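PDB 4D7Q: ralf, proline/betaine transporter from Legionella pneumophila, which probably acts as a guanine nucleotide exchange factor, built here as a chimera of a Legionella Sec7 domain and a Rickettsia capping domain. Local coordinates for residues 283-286 and 292-295; 212-217 and 326-331; 142-147 and 166-171. The protein carries 2 engineered substitutions. All coordinates share one frame; numbering follows the deposited sequence.

Contact 1: 283-286 and 292-295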
loop_
_atom_site.group_PDB
_atom_site.type_symbol
_atom_site.label_atom_id
_atom_site.label_comp_id
_atom_site.label_asym_id
_atom_site.label_seq_id
_atom_site.Cartn_x
_atom_site.Cartn_y
_atom_site.Cartn_z
ATOM N N TYR A 283 -8.388 -0.867 -9.613
ATOM C CA TYR A 283 -8.145 -2.265 -9.254
ATOM C C TYR A 283 -9.213 -3.139 -9.800
ATOM O O TYR A 283 -10.400 -2.867 -9.613
ATOM C CB TYR A 283 -8.129 -2.457 -7.732
ATOM C CG TYR A 283 -7.033 -1.685 -7.046
ATOM C CD1 TYR A 283 -7.195 -0.333 -6.734
ATOM C CD2 TYR A 283 -5.823 -2.290 -6.728
ATOM C CE1 TYR A 283 -6.169 0.397 -6.146
ATOM C CE2 TYR A 283 -4.810 -1.582 -6.095
ATOM C CZ TYR A 283 -4.993 -0.241 -5.796
ATOM O OH TYR A 283 -3.977 0.465 -5.212
ATOM N N LYS A 284 -8.812 -4.205 -10.461
ATOM C CA LYS A 284 -9.764 -5.180 -10.990
ATOM C C LYS A 284 -9.202 -6.589 -10.703
ATOM O O LYS A 284 -7.973 -6.760 -10.806
ATOM C CB LYS A 284 -10.001 -4.984 -12.503
ATOM C CG LYS A 284 -10.707 -3.668 -12.880
ATOM C CD LYS A 284 -11.350 -3.701 -14.264
ATOM C CE LYS A 284 -10.338 -3.785 -15.383
ATOM N NZ LYS A 284 -10.943 -4.322 -16.632
ATOM N N PRO A 285 -10.060 -7.573 -10.317
ATOM C CA PRO A 285 -9.566 -8.954 -10.084
ATOM C C PRO A 285 -8.622 -9.436 -11.179
ATOM O O PRO A 285 -8.903 -9.291 -12.368
ATOM C CB PRO A 285 -10.856 -9.793 -10.027
ATOM C CG PRO A 285 -11.850 -8.840 -9.485
ATOM C CD PRO A 285 -11.528 -7.511 -10.133
ATOM N N SER A 286 -7.476 -9.934 -10.755
ATOM C CA SER A 286 -6.441 -10.377 -11.641
ATOM C C SER A 286 -5.959 -11.787 -11.277
ATOM O O SER A 286 -6.371 -12.339 -10.320
ATOM C CB SER A 286 -5.283 -9.388 -11.587
ATOM O OG SER A 286 -5.656 -8.156 -12.101
ATOM N N PHE A 292 -5.119 -9.999 -1.960
ATOM C CA PHE A 292 -4.991 -8.556 -1.728
ATOM C C PHE A 292 -6.289 -7.812 -1.947
ATOM O O PHE A 292 -6.624 -6.912 -1.178
ATOM C CB PHE A 292 -3.920 -7.966 -2.673
ATOM C CG PHE A 292 -3.610 -6.504 -2.430
ATOM C CD1 PHE A 292 -2.862 -6.104 -1.317
ATOM C CD2 PHE A 292 -4.098 -5.521 -3.284
ATOM C CE1 PHE A 292 -2.584 -4.751 -1.094
ATOM C CE2 PHE A 292 -3.793 -4.173 -3.067
ATOM C CZ PHE A 292 -3.029 -3.804 -1.986
ATOM N N LEU A 293 -6.995 -8.165 -3.032
ATOM C CA LEU A 293 -8.176 -7.451 -3.483
ATOM C C LEU A 293 -9.504 -8.141 -3.178
ATOM O O LEU A 293 -10.549 -7.489 -3.162
ATOM C CB LEU A 293 -8.029 -7.235 -5.002
ATOM C CG LEU A 293 -9.099 -6.412 -5.728
ATOM C CD1 LEU A 293 -9.078 -4.952 -5.289
ATOM C CD2 LEU A 293 -8.981 -6.553 -7.202
ATOM N N GLY A 294 -9.480 -9.448 -3.020
ATOM C CA GLY A 294 -10.739 -10.168 -2.908
ATOM C C GLY A 294 -11.285 -10.385 -4.310
ATOM O O GLY A 294 -10.556 -10.258 -5.299
ATOM N N GLU A 295 -12.572 -10.651 -4.424
ATOM C CA GLU A 295 -13.174 -10.998 -5.708
ATOM C C GLU A 295 -13.765 -9.854 -6.515
ATOM O O GLU A 295 -14.204 -10.085 -7.644
ATOM C CB GLU A 295 -14.213 -12.120 -5.514
ATOM C CG GLU A 295 -13.650 -13.395 -4.895
ATOM C CD GLU A 295 -14.639 -14.533 -4.693
ATOM O OE1 GLU A 295 -15.843 -14.272 -4.461
ATOM O OE2 GLU A 295 -14.193 -15.699 -4.743
#
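L293 pushes its forked end into the bend of segment 283-286, and its two methyls divide the work. CD1 rests against the root of Y283, 3.6 Å from CB, while CD2 meets the peptide link that follows, 3.5 Å from K284 C and equally near P285 N. The leucine CG lies anti to the backbone N (chi1 -176°), which carries the branch point out from the helix end toward the end of strand 277-283. The proline ring crosses the leucine at about a right angle, with P285 CD 4.0 Å from L293 CD2. Farther out, P285 CG lies 3.2 Å from the carbonyl O of E295, a close apolar-to-carbonyl contact where both residues are exposed.

Both segments belong to the Rickettsia capping part of the chimera, where antiparallel neighbours 277-283 and 297-303 are joined by a connection that contains the short helix 290-293. The contact folds the beginning of that connection onto its end, and G294, with its positive phi of 81°, takes the chain out of the helix toward the second strand. Y283 is still paired through its backbone with K298.

At the buried end the two aromatic side chains cross obliquely, Y283 CE2 being 4.1 Å from F292 CE2. The tyrosine atom lies at the edge of the F292 ring, near its plane. Y283 swings its ring to the side of its own backbone N (chi1 -62°), the direction that brings CE2 to F292. Its hydroxyl is bonded to Q281 and to the backbone N of A110, the latter in the Legionella Sec7 part, and K298 makes a cation-pi contact with the ring. K284 turns its side chain away from the helix end, to a salt bridge with E230 and a hydrogen bond with N226.

Contact 2: 212-217 and 326-331; sequences NNISSQ and FETKVT
I214 and F326 form the buried side of this contact, the isoleucine tip CD1 lying 4.0 Å from F326 CD1, with the two side chains crossing at about a right angle. The reach comes from an extended chain (chi1 -156°, chi2 162°). Halfway along it, I214 CG1 lies 4.0 Å from T328 OG1, whose polar partner is D219.

The solvent side is built differently. T331 lays its methyl CG2 over N212, 3.3 Å from the backbone N and 3.6 Å from ND2. The N212 backbone N is thereby buried without a hydrogen-bond partner in the model. Beyond the methyl the polar ends do not bond directly: a water accepts from N212 ND2 at 3.0 Å and has a weak link to T331 OG1, while N212 OD1 is held by Q210.

All of this lies in the Rickettsia capping part of the chimera. The chain following helix 313-325 runs past the end of strand 208-214 before forming edge strand 332-334 beside it, and T331 already pairs through its backbone with Q210. I214 and F326 also pack on I299 of strand 297-303 and on helix 220-230, I214 on F222 and F326 on L225.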
loop_
_atom_site.group_PDB
_atom_site.type_symbol
_atom_site.label_atom_id
_atom_site.label_comp_id
_atom_site.label_asym_id
_atom_site.label_seq_id
_atom_site.Cartn_x
_atom_site.Cartn_y
_atom_site.Cartn_z
ATOM N N ASN A 212 -15.874 0.393 -3.247
ATOM C CA ASN A 212 -15.703 -1.053 -3.376
ATOM C C ASN A 212 -16.807 -1.628 -4.216
ATOM O O ASN A 212 -17.850 -1.003 -4.348
ATOM C CB ASN A 212 -15.778 -1.733 -2.016
ATOM C CG ASN A 212 -14.622 -1.444 -1.131
ATOM O OD1 ASN A 212 -13.506 -1.178 -1.593
ATOM N ND2 ASN A 212 -14.863 -1.560 0.159
ATOM N N ASN A 213 -16.591 -2.844 -4.745
ATOM C CA ASN A 213 -17.571 -3.617 -5.519
ATOM C C ASN A 213 -18.140 -2.814 -6.686
ATOM O O ASN A 213 -19.340 -2.891 -6.978
ATOM C CB ASN A 213 -18.686 -4.187 -4.589
ATOM C CG ASN A 213 -18.153 -4.816 -3.312
ATOM O OD1 ASN A 213 -17.401 -5.789 -3.330
ATOM N ND2 ASN A 213 -18.507 -4.252 -2.169
ATOM N N ILE A 214 -17.269 -2.022 -7.340
ATOM C CA ILE A 214 -17.658 -1.184 -8.476
ATOM C C ILE A 214 -17.656 -2.046 -9.740
ATOM O O ILE A 214 -16.849 -2.974 -9.833
ATOM C CB ILE A 214 -16.771 0.103 -8.582
ATOM C CG1 ILE A 214 -17.499 1.241 -9.349
ATOM C CG2 ILE A 214 -15.338 -0.176 -9.118
ATOM C CD1 ILE A 214 -16.931 2.672 -9.147
ATOM N N SER A 215 -18.583 -1.798 -10.672
ATOM C CA SER A 215 -18.598 -2.552 -11.933
ATOM C C SER A 215 -19.110 -1.755 -13.126
ATOM O O SER A 215 -19.821 -0.766 -12.950
ATOM C CB SER A 215 -19.318 -3.897 -11.792
ATOM O OG SER A 215 -20.708 -3.856 -12.067
ATOM N N SER A 216 -18.747 -2.205 -14.341
ATOM C CA SER A 216 -19.219 -1.641 -15.606
ATOM C C SER A 216 -20.734 -1.829 -15.712
ATOM O O SER A 216 -21.424 -0.997 -16.304
ATOM C CB SER A 216 -18.541 -2.328 -16.789
ATOM O OG SER A 216 -17.269 -1.768 -17.074
ATOM N N GLN A 217 -21.246 -2.910 -15.104
ATOM C CA GLN A 217 -22.669 -3.250 -15.104
ATOM C C GLN A 217 -23.459 -2.372 -14.140
ATOM O O GLN A 217 -24.615 -2.070 -14.417
ATOM C CB GLN A 217 -22.880 -4.747 -14.782
ATOM C CG GLN A 217 -22.477 -5.715 -15.906
ATOM C CD GLN A 217 -20.988 -5.762 -16.216
ATOM O OE1 GLN A 217 -20.143 -6.118 -15.378
ATOM N NE2 GLN A 217 -20.634 -5.395 -17.437
ATOM N N PHE A 326 -18.914 9.356 -10.173
ATOM C CA PHE A 326 -19.224 7.944 -10.325
ATOM C C PHE A 326 -20.649 7.756 -9.831
ATOM O O PHE A 326 -21.063 8.431 -8.890
ATOM C CB PHE A 326 -18.201 7.046 -9.581
ATOM C CG PHE A 326 -16.848 7.000 -10.278
ATOM C CD1 PHE A 326 -16.596 6.072 -11.285
ATOM C CD2 PHE A 326 -15.853 7.923 -9.968
ATOM C CE1 PHE A 326 -15.365 6.051 -11.953
ATOM C CE2 PHE A 326 -14.618 7.909 -10.645
ATOM C CZ PHE A 326 -14.380 6.968 -11.625
ATOM N N GLU A 327 -21.433 6.914 -10.514
ATOM C CA GLU A 327 -22.830 6.665 -10.130
ATOM C C GLU A 327 -22.937 6.038 -8.746
ATOM O O GLU A 327 -23.840 6.385 -7.988
ATOM C CB GLU A 327 -23.518 5.761 -11.154
ATOM C CG GLU A 327 -23.901 6.470 -12.438
ATOM C CD GLU A 327 -24.688 5.611 -13.408
ATOM O OE1 GLU A 327 -24.615 4.366 -13.303
ATOM O OE2 GLU A 327 -25.373 6.188 -14.284
ATOM N N THR A 328 -22.005 5.140 -8.415
ATOM C CA THR A 328 -21.963 4.451 -7.124
ATOM C C THR A 328 -21.561 5.402 -6.010
ATOM O O THR A 328 -20.543 6.110 -6.122
ATOM C CB THR A 328 -20.996 3.262 -7.173
ATOM O OG1 THR A 328 -21.112 2.588 -8.429
ATOM C CG2 THR A 328 -21.208 2.282 -6.018
ATOM N N LYS A 329 -22.338 5.405 -4.918
ATOM C CA LYS A 329 -21.956 6.217 -3.765
ATOM C C LYS A 329 -20.677 5.611 -3.135
ATOM O O LYS A 329 -20.418 4.406 -3.266
ATOM C CB LYS A 329 -23.110 6.399 -2.751
ATOM C CG LYS A 329 -23.485 5.161 -1.945
ATOM C CD LYS A 329 -24.451 5.499 -0.802
ATOM C CE LYS A 329 -24.911 4.260 -0.062
ATOM N NZ LYS A 329 -25.847 4.586 1.050
ATOM N N VAL A 330 -19.873 6.447 -2.517
ATOM C CA VAL A 330 -18.621 6.079 -1.884
ATOM C C VAL A 330 -18.849 5.096 -0.712
ATOM O O VAL A 330 -19.772 5.284 0.033
ATOM C CB VAL A 330 -17.891 7.396 -1.496
ATOM C CG1 VAL A 330 -18.572 8.105 -0.366
ATOM C CG2 VAL A 330 -16.461 7.207 -1.167
ATOM N N THR A 331 -18.025 4.058 -0.557
ATOM C CA THR A 331 -18.150 3.060 0.499
ATOM C C THR A 331 -17.441 3.516 1.769
ATOM O O THR A 331 -17.778 3.082 2.870
ATOM C CB THR A 331 -17.576 1.701 0.061
ATOM O OG1 THR A 331 -17.766 0.740 1.107
ATOM C CG2 THR A 331 -16.092 1.823 -0.246
HETATM O O HOH W 1 -17.592 -2.564 0.765
#

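Contact 3: 142-147 and 166-171; sequences AFQTIM and YGLKRN. Engineered in segment 166-171: Y166 (natural residue Asp).
The side-chain amides of Q144 and N171 meet with their planes 50° apart, neither stacked nor coplanar. N171 ND2 stands over the glutamine amide, nearly equidistant from Q144 CD at 3.3 Å and Q144 OE1 at 3.4 Å. A donor placed over the plane in this way is poorly aimed at the carbonyl oxygen, and no hydrogen bond results. Q144 NE2 is also close to N171 ND2, at 3.2 Å; because both nitrogens are donors, this pairing is doubtful as modelled. On the outer surface of the second helix, R170 CG lies over one face of the Y166 ring, offset toward the rim; Y166 is an engineered residue, Asp in the natural sequence, and has no part in the interhelical contact.

The apolar share of the contact is small. Q144 CG passes L168 CD1 at 4.0 Å, the two side chains sliding by each other in opposite directions. With CG anti to the backbone N (chi1 -162°), Q144 sets that atom beside the leucine methyl, and the bend at chi2 (66°) then turns the amide toward N171. The asparagine reaches out from the far helix to meet it. The backbones stay well apart, with Q144 CA and L168 CA 9.2 Å from each other, and the gap is spanned by side chains, chiefly Q144 and N171.

Both helices belong to the all-helical Legionella Sec7 part of the chimera. Helix 135-152 is packed on its other sides by L97 and L101 of helix 93-102 and by W291 of the Rickettsia capping part, while L168 continues from Q144 to L189 and Y190 of helix 183-195, and N171 touches M163 in the loop before its helix.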
loop_
_atom_site.group_PDB
_atom_site.type_symbol
_atom_site.label_atom_id
_atom_site.label_comp_id
_atom_site.label_asym_id
_atom_site.label_seq_id
_atom_site.Cartn_x
_atom_site.Cartn_y
_atom_site.Cartn_z
ATOM N N ALA A 142 8.672 -13.540 -1.968
ATOM C CA ALA A 142 7.767 -12.901 -1.002
ATOM C C ALA A 142 6.324 -12.850 -1.483
ATOM O O ALA A 142 5.427 -13.281 -0.751
ATOM C CB ALA A 142 8.251 -11.511 -0.617
ATOM N N PHE A 143 6.099 -12.331 -2.698
ATOM C CA PHE A 143 4.757 -12.272 -3.285
ATOM C C PHE A 143 4.172 -13.673 -3.490
ATOM O O PHE A 143 2.974 -13.878 -3.257
ATOM C CB PHE A 143 4.740 -11.448 -4.587
ATOM C CG PHE A 143 4.460 -9.984 -4.324
ATOM C CD1 PHE A 143 3.173 -9.550 -3.998
ATOM C CD2 PHE A 143 5.496 -9.047 -4.316
ATOM C CE1 PHE A 143 2.927 -8.206 -3.701
ATOM C CE2 PHE A 143 5.239 -7.696 -4.043
ATOM C CZ PHE A 143 3.959 -7.289 -3.738
ATOM N N GLN A 144 5.017 -14.644 -3.864
ATOM C CA GLN A 144 4.534 -16.021 -4.031
ATOM C C GLN A 144 4.063 -16.607 -2.709
ATOM O O GLN A 144 3.047 -17.305 -2.700
ATOM C CB GLN A 144 5.601 -16.951 -4.639
ATOM C CG GLN A 144 5.013 -18.263 -5.220
ATOM C CD GLN A 144 4.125 -18.011 -6.431
ATOM O OE1 GLN A 144 4.336 -17.078 -7.224
ATOM N NE2 GLN A 144 3.092 -18.823 -6.599
ATOM N N THR A 145 4.878 -16.407 -1.632
ATOM C CA THR A 145 4.677 -16.929 -0.278
ATOM C C THR A 145 3.377 -16.374 0.308
ATOM O O THR A 145 2.588 -17.133 0.855
ATOM C CB THR A 145 5.923 -16.628 0.590
ATOM O OG1 THR A 145 7.069 -17.262 0.025
ATOM C CG2 THR A 145 5.757 -17.022 2.049
ATOM N N ILE A 146 3.147 -15.062 0.161
ATOM C CA ILE A 146 1.933 -14.422 0.657
ATOM C C ILE A 146 0.684 -15.059 0.008
ATOM O O ILE A 146 -0.277 -15.408 0.705
ATOM C CB ILE A 146 1.964 -12.896 0.374
ATOM C CG1 ILE A 146 3.076 -12.172 1.184
ATOM C CG2 ILE A 146 0.572 -12.281 0.682
ATOM C CD1 ILE A 146 3.386 -10.660 0.630
ATOM N N MET A 147 0.696 -15.149 -1.336
ATOM C CA MET A 147 -0.430 -15.662 -2.106
ATOM C C MET A 147 -0.697 -17.118 -1.773
ATOM O O MET A 147 -1.855 -17.467 -1.518
ATOM C CB MET A 147 -0.219 -15.474 -3.616
ATOM C CG MET A 147 -1.341 -16.119 -4.441
ATOM S SD MET A 147 -1.048 -16.060 -6.209
ATOM C CE MET A 147 0.177 -17.264 -6.393
ATOM N N TYR A 166 5.861 -29.983 -5.541
ATOM C CA TYR A 166 6.296 -30.129 -6.929
ATOM C C TYR A 166 5.809 -28.957 -7.765
ATOM O O TYR A 166 6.551 -28.467 -8.612
ATOM C CB TYR A 166 5.796 -31.450 -7.567
ATOM C CG TYR A 166 6.307 -31.616 -8.988
ATOM C CD1 TYR A 166 7.675 -31.642 -9.261
ATOM C CD2 TYR A 166 5.427 -31.668 -10.066
ATOM C CE1 TYR A 166 8.152 -31.765 -10.565
ATOM C CE2 TYR A 166 5.894 -31.814 -11.376
ATOM C CZ TYR A 166 7.261 -31.861 -11.618
ATOM O OH TYR A 166 7.758 -31.969 -12.893
ATOM N N GLY A 167 4.550 -28.553 -7.547
ATOM C CA GLY A 167 3.910 -27.463 -8.266
ATOM C C GLY A 167 4.635 -26.168 -8.002
ATOM O O GLY A 167 4.834 -25.367 -8.918
ATOM N N LEU A 168 5.095 -25.991 -6.751
ATOM C CA LEU A 168 5.826 -24.788 -6.349
ATOM C C LEU A 168 7.172 -24.695 -7.053
ATOM O O LEU A 168 7.512 -23.619 -7.542
ATOM C CB LEU A 168 5.983 -24.689 -4.816
ATOM C CG LEU A 168 6.706 -23.412 -4.304
ATOM C CD1 LEU A 168 5.912 -22.123 -4.631
ATOM C CD2 LEU A 168 7.086 -23.520 -2.838
ATOM N N LYS A 169 7.891 -25.835 -7.162
ATOM C CA LYS A 169 9.188 -25.919 -7.859
ATOM C C LYS A 169 9.016 -25.592 -9.342
ATOM O O LYS A 169 9.783 -24.800 -9.887
ATOM C CB LYS A 169 9.805 -27.318 -7.683
ATOM C CG LYS A 169 10.338 -27.576 -6.262
ATOM C CD LYS A 169 10.438 -29.066 -6.022
ATOM C CE LYS A 169 11.248 -29.397 -4.803
ATOM N NZ LYS A 169 11.366 -30.870 -4.641
ATOM N N ARG A 170 7.979 -26.155 -9.979
ATOM C CA ARG A 170 7.681 -25.878 -11.402
ATOM C C ARG A 170 7.318 -24.399 -11.553
ATOM O O ARG A 170 7.771 -23.741 -12.468
ATOM C CB ARG A 170 6.493 -26.751 -11.893
ATOM C CG ARG A 170 6.806 -28.228 -12.074
ATOM C CD ARG A 170 7.655 -28.518 -13.285
ATOM N NE ARG A 170 6.933 -28.348 -14.552
ATOM C CZ ARG A 170 7.442 -28.657 -15.739
ATOM N NH1 ARG A 170 8.671 -29.146 -15.834
ATOM N NH2 ARG A 170 6.733 -28.470 -16.840
ATOM N N ASN A 171 6.559 -23.860 -10.596
ATOM C CA ASN A 171 6.121 -22.462 -10.609
ATOM C C ASN A 171 7.236 -21.418 -10.516
ATOM O O ASN A 171 7.064 -20.305 -11.022
ATOM C CB ASN A 171 5.084 -22.234 -9.497
ATOM C CG ASN A 171 4.379 -20.916 -9.657
ATOM O OD1 ASN A 171 3.466 -20.757 -10.476
ATOM N ND2 ASN A 171 4.889 -19.928 -8.975
#

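How the contacts relate
Contacts 1 and 2 both lie in the capping part and contact 3 in the Sec7 part. Along the chain contact 1 is nested within the loop closed by contact 2; their centres are 14 Å apart and their nearest atoms about 6 Å, with no touch. Strand 297-303 packs against residues of both. Contact 3 closes before either opens. Its centre lies 19 Å from that of contact 1 and 33 Å from that of contact 2. In the chimera W291, just ahead of segment 292-295, touches F143, I146 and M147, an interface between Rickettsia and Legionella parts. An EPE molecule, probably from the crystallisation liquor, lies about 4 Å from the E295 side chain.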